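Local coordinates for protein enoyl-CoA hydratase, EchA12_1 (Mycobacterium marinum M, PDB 3QRE) that probably hydrates enoyl-CoA thioesters in fatty acid metabolism, using a crotonase-like fold, at residues A30-E34 with A65-A69; I75-L80 with K131-A136; F87-A91 with P140-G145. All blocks are in the same frame, centred on the assembly; numbering follows the deposited sequence.

How the contacts relate
Contacts 1 and 2 build one region of the fold: strand 31-35 and helix 56-71 pack together in contact 1, and strands 77-82 and 133-137 of the same sheet pair in contact 2. Their centres are about 11 Å apart and they touch, with Ala69 O probably accepting a hydrogen bond from Lys131 NZ at 3.1 Å. Contact 3 lies about 19 Å from each of the others, centre to centre, and contains a short strand pair of a second sheet. It meets contact 2 through the Phe87 ring, whose CD1 is 3.7 Å from Ala136 O. By family resemblance, contact 3 probably borders the active site.

Contact 1 of 3, residues A30-E34 with A65-A69; sequences AVLYE and AIDRA
Arg68 lays its guanidinium flat over one face of the Tyr33 ring, the two planes only 13° apart and their centres separated by 3.9 Å. The group is displaced toward one side of the ring: Arg68 NE lies 3.4 Å from Tyr33 CE2, while CZ and NH1 sit by Tyr33 CD2. Nearer the helix, Arg68 CD stands almost squarely above the ring centre, 3.8 Å from the centroid, as a CH-pi contact. Helix and tyrosine are thus joined by dispersion and probably by attraction between the positive charge and the pi cloud, without any hydrogen bond between the two segments. The reach comes from the arginine chain: CG sits opposite the backbone N (chi1 177°) and the chain runs extended to NE, which carries its end from the helix out across the tyrosine.

The helix itself supplies further contacts. Tyr33 CE1 approaches Ala65 O obliquely at 3.6 Å, an oxygen already engaged by Ala69 N in the helical backbone, and Tyr33 OH comes 3.6 Å from Ala69 CA. Small residues at 65 and 69, one turn apart, let the ring lie close to the backbone. Two residues earlier on the strand, pointing to the same side, Val31 CG1 meets Ala65 CB at 4.0 Å.

In fold terms, an outer strand of the mixed sheet is packing against the crossover helix of a beta-alpha-beta unit, the helix that links the parallel strands 40-45 and 77-82. Strand segment 31-34 and helix segment 65-69 run nearly parallel, 16° apart, with their axes approaching to 9.7 Å.

Beneath this layer, strand 40-45 hydrogen-bonds along the edge of 31-35 and places Ala41 against both Tyr33 and Ala69. Ile75 also touches Tyr33, and on another side of the helix Asp67 makes a salt bridge to Arg121.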
loop_
_atom_site.group_PDB
_atom_site.type_symbol
_atom_site.label_atom_id
_atom_site.label_comp_id
_atom_site.label_asym_id
_atom_site.label_seq_id
_atom_site.Cartn_x
_atom_site.Cartn_y
_atom_site.Cartn_z
ATOM N N ALA A 30 -26.819 25.376 -2.190
ATOM C CA ALA A 30 -25.509 24.998 -1.648
ATOM C C ALA A 30 -24.818 23.938 -2.515
ATOM O O ALA A 30 -23.607 23.996 -2.717
ATOM C CB ALA A 30 -25.624 24.541 -0.188
ATOM N N VAL A 31 -25.598 23.001 -3.048
ATOM C CA VAL A 31 -25.078 21.938 -3.905
ATOM C C VAL A 31 -25.904 21.865 -5.197
ATOM O O VAL A 31 -27.125 21.733 -5.146
ATOM C CB VAL A 31 -25.092 20.553 -3.157
ATOM C CG1 VAL A 31 -24.638 19.429 -4.064
ATOM C CG2 VAL A 31 -24.229 20.593 -1.918
ATOM N N LEU A 32 -25.239 21.948 -6.346
ATOM C CA LEU A 32 -25.915 21.807 -7.637
ATOM C C LEU A 32 -25.956 20.359 -8.110
ATOM O O LEU A 32 -25.028 19.567 -7.853
ATOM C CB LEU A 32 -25.227 22.659 -8.704
ATOM C CG LEU A 32 -24.992 24.126 -8.352
ATOM C CD1 LEU A 32 -24.090 24.771 -9.391
ATOM C CD2 LEU A 32 -26.338 24.875 -8.217
ATOM N N TYR A 33 -27.031 20.028 -8.825
ATOM C CA TYR A 33 -27.239 18.696 -9.343
ATOM C C TYR A 33 -27.552 18.711 -10.853
ATOM O O TYR A 33 -28.469 19.382 -11.311
ATOM C CB TYR A 33 -28.372 18.039 -8.565
ATOM C CG TYR A 33 -28.669 16.620 -8.981
ATOM C CD1 TYR A 33 -28.206 15.556 -8.216
ATOM C CD2 TYR A 33 -29.426 16.337 -10.136
ATOM C CE1 TYR A 33 -28.472 14.234 -8.569
ATOM C CE2 TYR A 33 -29.693 15.008 -10.511
ATOM C CZ TYR A 33 -29.202 13.958 -9.710
ATOM O OH TYR A 33 -29.443 12.637 -10.011
ATOM N N GLU A 34 -26.805 17.928 -11.616
ATOM C CA GLU A 34 -26.999 17.865 -13.054
ATOM C C GLU A 34 -26.772 16.445 -13.576
ATOM O O GLU A 34 -25.807 15.784 -13.195
ATOM C CB GLU A 34 -26.063 18.863 -13.736
ATOM C CG GLU A 34 -25.999 18.768 -15.247
ATOM C CD GLU A 34 -24.918 19.667 -15.846
ATOM O OE1 GLU A 34 -24.474 20.636 -15.175
ATOM O OE2 GLU A 34 -24.509 19.396 -16.999
ATOM N N ALA A 65 -28.520 15.386 -2.705
ATOM C CA ALA A 65 -28.044 15.159 -4.067
ATOM C C ALA A 65 -27.626 13.703 -4.272
ATOM O O ALA A 65 -28.097 13.067 -5.210
ATOM C CB ALA A 65 -26.909 16.122 -4.415
ATOM N N ILE A 66 -26.780 13.176 -3.385
ATOM C CA ILE A 66 -26.420 11.735 -3.381
ATOM C C ILE A 66 -27.637 10.803 -3.335
ATOM O O ILE A 66 -27.733 9.869 -4.133
ATOM C CB ILE A 66 -25.468 11.351 -2.206
ATOM C CG1 ILE A 66 -24.071 11.958 -2.385
ATOM C CG2 ILE A 66 -25.389 9.833 -2.031
ATOM C CD1 ILE A 66 -23.272 11.456 -3.579
ATOM N N ASP A 67 -28.559 11.052 -2.404
ATOM C CA ASP A 67 -29.796 10.264 -2.314
ATOM C C ASP A 67 -30.537 10.247 -3.635
ATOM O O ASP A 67 -30.999 9.192 -4.076
ATOM C CB ASP A 67 -30.710 10.755 -1.186
ATOM C CG ASP A 67 -30.158 10.412 0.206
ATOM O OD1 ASP A 67 -29.075 9.768 0.275
ATOM O OD2 ASP A 67 -30.803 10.782 1.221
ATOM N N ARG A 68 -30.612 11.400 -4.284
ATOM C CA ARG A 68 -31.319 11.508 -5.561
ATOM C C ARG A 68 -30.658 10.699 -6.689
ATOM O O ARG A 68 -31.333 9.947 -7.398
ATOM C CB ARG A 68 -31.505 12.985 -5.938
ATOM C CG ARG A 68 -32.171 13.206 -7.276
ATOM C CD ARG A 68 -32.239 14.695 -7.576
ATOM N NE ARG A 68 -32.709 14.970 -8.936
ATOM C CZ ARG A 68 -32.783 16.194 -9.465
ATOM N NH1 ARG A 68 -32.402 17.255 -8.750
ATOM N NH2 ARG A 68 -33.228 16.358 -10.705
ATOM N N ALA A 69 -29.346 10.847 -6.855
ATOM C CA ALA A 69 -28.583 10.000 -7.789
ATOM C C ALA A 69 -28.755 8.506 -7.484
ATOM O O ALA A 69 -28.988 7.703 -8.386
ATOM C CB ALA A 69 -27.131 10.376 -7.749
#

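Contact 2 of 3, residues I75-L80 with K131-A136; sequences IRVIVL and KPVIAA
Ile78 and Leu80 share one face of a parallel strand pair with Val133 and Ala135, while Val79 and Ile134 occupy the other. On the first face Val133 works with both of its branches: CG1 is 4.0 Å from Ile78 CG2 and also touches Leu80 CB, and CG2 meets the Ile78 CD1 end. On the second, Ile134 is flanked by two valines, Val77 CG1 approaching its CG1 and Val79 CG2 its CB. Just before the paired strands, Pro132 CD packs 3.6 Å from Arg76 O.

The backbones are joined by the regular staggered bonding of parallel strands. Ile78 N gives to Pro132 O, Ile134 N to Ile78 O at 2.8 Å, Leu80 N to Ile134 O, and Ala136 N to Leu80 O. These are neighbouring central strands of the larger sheet in this crotonase-type fold. Strand 40-45 and helix 56-71 bring Ile43 and Ile66 to Ile78, and helix 238-249 sets Met241 against Val77 and Pro132. Pro132 also reaches Leu196 of a second subunit.

Before the strands pair, Lys131 bridges the segments with its side chain. Beyond CG it runs fully extended, taking CD and CE past Ile75 O until NZ hydrogen-bonds that oxygen at 2.6 Å, 19° out of the carbonyl plane. Arg76 turns elsewhere and hydrogen-bonds Cys236 O.

The ammonium is held by carbonyls, two of them, Ala69 O and the weakly bonded Glu70 O, from the C-terminal end of helix 56-71, and Ile75 O from the loop before strand 77-82. Such a buried site, with two of its oxygens at the negative end of a helix dipole, would be expected to favour the protonated lysine.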
loop_
_atom_site.group_PDB
_atom_site.type_symbol
_atom_site.label_atom_id
_atom_site.label_comp_id
_atom_site.label_asym_id
_atom_site.label_seq_id
_atom_site.Cartn_x
_atom_site.Cartn_y
_atom_site.Cartn_z
ATOM N N ILE A 75 -29.561 6.941 -13.333
ATOM C CA ILE A 75 -28.201 7.338 -12.943
ATOM C C ILE A 75 -27.319 6.113 -12.690
ATOM O O ILE A 75 -27.634 5.252 -11.862
ATOM C CB ILE A 75 -28.168 8.260 -11.690
ATOM C CG1 ILE A 75 -28.906 9.592 -11.947
ATOM C CG2 ILE A 75 -26.702 8.515 -11.226
ATOM C CD1 ILE A 75 -28.312 10.472 -13.102
ATOM N N ARG A 76 -26.212 6.061 -13.417
ATOM C CA ARG A 76 -25.244 4.981 -13.312
ATOM C C ARG A 76 -24.026 5.345 -12.457
ATOM O O ARG A 76 -23.544 4.520 -11.675
ATOM C CB ARG A 76 -24.782 4.573 -14.706
ATOM C CG ARG A 76 -25.930 4.136 -15.647
ATOM C CD ARG A 76 -26.484 2.814 -15.184
ATOM N NE ARG A 76 -25.408 2.023 -14.569
ATOM C CZ ARG A 76 -24.507 1.299 -15.242
ATOM N NH1 ARG A 76 -24.546 1.230 -16.574
ATOM N NH2 ARG A 76 -23.560 0.638 -14.572
ATOM N N VAL A 77 -23.515 6.562 -12.622
ATOM C CA VAL A 77 -22.294 6.980 -11.939
ATOM C C VAL A 77 -22.451 8.422 -11.443
ATOM O O VAL A 77 -23.173 9.238 -12.064
ATOM C CB VAL A 77 -21.056 6.861 -12.860
ATOM C CG1 VAL A 77 -19.763 7.113 -12.083
ATOM C CG2 VAL A 77 -20.992 5.494 -13.510
ATOM N N ILE A 78 -21.774 8.717 -10.335
ATOM C CA ILE A 78 -21.772 10.045 -9.721
ATOM C C ILE A 78 -20.408 10.726 -9.860
ATOM O O ILE A 78 -19.366 10.118 -9.593
ATOM C CB ILE A 78 -22.124 9.977 -8.209
ATOM C CG1 ILE A 78 -23.519 9.367 -7.988
ATOM C CG2 ILE A 78 -22.029 11.370 -7.574
ATOM C CD1 ILE A 78 -23.801 8.915 -6.522
ATOM N N VAL A 79 -20.416 11.985 -10.285
ATOM C CA VAL A 79 -19.188 12.805 -10.292
ATOM C C VAL A 79 -19.353 13.927 -9.269
ATOM O O VAL A 79 -20.390 14.589 -9.231
ATOM C CB VAL A 79 -18.811 13.313 -11.717
ATOM C CG1 VAL A 79 -17.714 14.359 -11.678
ATOM C CG2 VAL A 79 -18.324 12.136 -12.566
ATOM N N LEU A 80 -18.341 14.085 -8.414
ATOM C CA LEU A 80 -18.334 15.076 -7.348
ATOM C C LEU A 80 -17.206 16.111 -7.562
ATOM O O LEU A 80 -16.050 15.745 -7.745
ATOM C CB LEU A 80 -18.190 14.377 -5.981
ATOM C CG LEU A 80 -18.140 15.252 -4.710
ATOM C CD1 LEU A 80 -19.495 15.967 -4.537
ATOM C CD2 LEU A 80 -17.734 14.454 -3.409
ATOM N N LYS A 131 -23.591 2.803 -6.049
ATOM C CA LYS A 131 -23.024 3.441 -7.252
ATOM C C LYS A 131 -21.680 4.106 -6.975
ATOM O O LYS A 131 -21.483 4.652 -5.906
ATOM C CB LYS A 131 -24.016 4.493 -7.821
ATOM C CG LYS A 131 -25.366 3.888 -8.159
ATOM C CD LYS A 131 -26.426 4.894 -8.607
ATOM C CE LYS A 131 -27.694 4.071 -8.963
ATOM N NZ LYS A 131 -28.813 4.855 -9.601
ATOM N N PRO A 132 -20.768 4.097 -7.955
ATOM C CA PRO A 132 -19.452 4.698 -7.784
ATOM C C PRO A 132 -19.523 6.224 -7.722
ATOM O O PRO A 132 -20.401 6.836 -8.357
ATOM C CB PRO A 132 -18.691 4.274 -9.056
ATOM C CG PRO A 132 -19.616 3.304 -9.786
ATOM C CD PRO A 132 -20.985 3.643 -9.343
ATOM N N VAL A 133 -18.590 6.831 -6.973
ATOM C CA VAL A 133 -18.444 8.275 -6.951
ATOM C C VAL A 133 -17.030 8.590 -7.409
ATOM O O VAL A 133 -16.045 8.042 -6.868
ATOM C CB VAL A 133 -18.754 8.876 -5.538
ATOM C CG1 VAL A 133 -18.726 10.404 -5.554
ATOM C CG2 VAL A 133 -20.114 8.400 -5.027
ATOM N N ILE A 134 -16.932 9.442 -8.423
ATOM C CA ILE A 134 -15.662 9.915 -8.929
ATOM C C ILE A 134 -15.486 11.362 -8.461
ATOM O O ILE A 134 -16.275 12.245 -8.837
ATOM C CB ILE A 134 -15.603 9.870 -10.485
ATOM C CG1 ILE A 134 -16.191 8.571 -11.078
ATOM C CG2 ILE A 134 -14.188 10.123 -10.999
ATOM C CD1 ILE A 134 -15.712 7.253 -10.411
ATOM N N ALA A 135 -14.462 11.609 -7.644
ATOM C CA ALA A 135 -14.099 12.961 -7.265
ATOM C C ALA A 135 -13.197 13.605 -8.303
ATOM O O ALA A 135 -12.186 13.015 -8.739
ATOM C CB ALA A 135 -13.435 12.992 -5.872
ATOM N N ALA A 136 -13.567 14.821 -8.702
ATOM C CA ALA A 136 -12.742 15.632 -9.564
ATOM C C ALA A 136 -12.263 16.813 -8.750
ATOM O O ALA A 136 -12.989 17.774 -8.566
ATOM C CB ALA A 136 -13.536 16.094 -10.748
#

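Contact 3 of 3, residues F87-A91 with P140-G145; sequences FCAGA and PCVGIG
With CG opposite the backbone N (chi1 176°), Phe87 turns its ring toward Cys141 and Gly145: the ring turns its edge, at CE2, to Gly145 O, 3.6 Å from CE2 and near the ring plane, and CD2 lies 4.0 Å from Cys141 SG in an oblique sulfur-aromatic contact. Cys88 likewise holds SG opposite its N (chi1 175°), beside Gly145 CA. Having no side chain, Gly145 comes close enough for its CA to point a C-H at Cys88 O, 3.4 Å away.

That oxygen also accepts from Val142 N at 3.0 Å. Pro140 O takes Cys88 N, plus a weak bond from Phe87 N. Val142 O is gripped from opposite faces of its plane, by Gly90 N at 2.9 Å and by Gly145 N, which ties the short strand to the first turn of helix 144-151. Ile144 CG2 then presses on Gly90 O and Ala91 CB.

A short parallel pair leading straight into a glycine-rich helix start, with Gly143 at the N-cap, matches the crotonase active-site framework. In relatives the two corresponding segments each lend a backbone N-H to the oxyanion hole for the thioester carbonyl, and the same role is probable here.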
loop_
_atom_site.group_PDB
_atom_site.type_symbol
_atom_site.label_atom_id
_atom_site.label_comp_id
_atom_site.label_asym_id
_atom_site.label_seq_id
_atom_site.Cartn_x
_atom_site.Cartn_y
_atom_site.Cartn_z
ATOM N N PHE A 87 -11.930 22.792 -4.141
ATOM C CA PHE A 87 -12.762 21.583 -4.046
ATOM C C PHE A 87 -13.638 21.598 -2.765
ATOM O O PHE A 87 -14.869 21.684 -2.836
ATOM C CB PHE A 87 -11.881 20.306 -4.147
ATOM C CG PHE A 87 -12.648 19.012 -3.951
ATOM C CD1 PHE A 87 -13.377 18.450 -4.992
ATOM C CD2 PHE A 87 -12.624 18.347 -2.721
ATOM C CE1 PHE A 87 -14.090 17.238 -4.819
ATOM C CE2 PHE A 87 -13.344 17.148 -2.542
ATOM C CZ PHE A 87 -14.075 16.602 -3.595
ATOM N N CYS A 88 -12.978 21.516 -1.611
ATOM C CA CYS A 88 -13.595 21.664 -0.294
ATOM C C CYS A 88 -12.455 21.880 0.724
ATOM O O CYS A 88 -11.702 20.941 1.047
ATOM C CB CYS A 88 -14.432 20.433 0.066
ATOM S SG CYS A 88 -15.109 20.461 1.750
ATOM N N ALA A 89 -12.317 23.120 1.196
ATOM C CA ALA A 89 -11.190 23.503 2.074
ATOM C C ALA A 89 -11.594 23.745 3.527
ATOM O O ALA A 89 -11.914 24.868 3.894
ATOM C CB ALA A 89 -10.435 24.738 1.509
ATOM N N GLY A 90 -11.567 22.689 4.343
ATOM C CA GLY A 90 -11.848 22.798 5.780
ATOM C C GLY A 90 -13.334 22.874 6.071
ATOM O O GLY A 90 -14.156 22.459 5.244
ATOM N N ALA A 91 -13.675 23.405 7.247
ATOM C CA ALA A 91 -15.070 23.479 7.698
ATOM C C ALA A 91 -15.461 24.895 8.136
ATOM O O ALA A 91 -14.631 25.620 8.692
ATOM C CB ALA A 91 -15.329 22.468 8.832
ATOM N N PRO A 140 -7.970 23.401 -3.718
ATOM C CA PRO A 140 -7.807 23.078 -2.289
ATOM C C PRO A 140 -8.710 21.964 -1.709
ATOM O O PRO A 140 -9.937 22.058 -1.718
ATOM C CB PRO A 140 -7.995 24.444 -1.596
ATOM C CG PRO A 140 -7.471 25.475 -2.660
ATOM C CD PRO A 140 -7.453 24.762 -4.009
ATOM N N CYS A 141 -8.062 20.918 -1.204
ATOM C CA CYS A 141 -8.735 19.746 -0.628
ATOM C C CYS A 141 -8.187 19.512 0.804
ATOM O O CYS A 141 -7.105 18.948 1.002
ATOM C CB CYS A 141 -8.484 18.546 -1.544
ATOM S SG CYS A 141 -9.271 16.982 -1.098
ATOM N N VAL A 142 -8.931 19.969 1.808
ATOM C CA VAL A 142 -8.368 20.141 3.149
ATOM C C VAL A 142 -9.357 19.726 4.217
ATOM O O VAL A 142 -10.563 20.010 4.107
ATOM C CB VAL A 142 -7.916 21.624 3.389
ATOM C CG1 VAL A 142 -7.445 21.856 4.836
ATOM C CG2 VAL A 142 -6.809 22.027 2.390
ATOM N N GLY A 143 -8.841 19.076 5.259
ATOM C CA GLY A 143 -9.658 18.690 6.390
ATOM C C GLY A 143 -10.732 17.724 5.945
ATOM O O GLY A 143 -10.458 16.728 5.242
ATOM N N ILE A 144 -11.956 18.031 6.343
ATOM C CA ILE A 144 -13.113 17.249 5.981
ATOM C C ILE A 144 -13.241 17.075 4.450
ATOM O O ILE A 144 -13.711 16.027 3.981
ATOM C CB ILE A 144 -14.389 17.838 6.621
ATOM C CG1 ILE A 144 -15.664 17.233 6.010
ATOM C CG2 ILE A 144 -14.374 19.342 6.469
ATOM C CD1 ILE A 144 -16.721 16.790 7.051
ATOM N N GLY A 145 -12.793 18.073 3.690
ATOM C CA GLY A 145 -12.720 17.956 2.244
ATOM C C GLY A 145 -11.806 16.837 1.738
ATOM O O GLY A 145 -12.111 16.190 0.723
#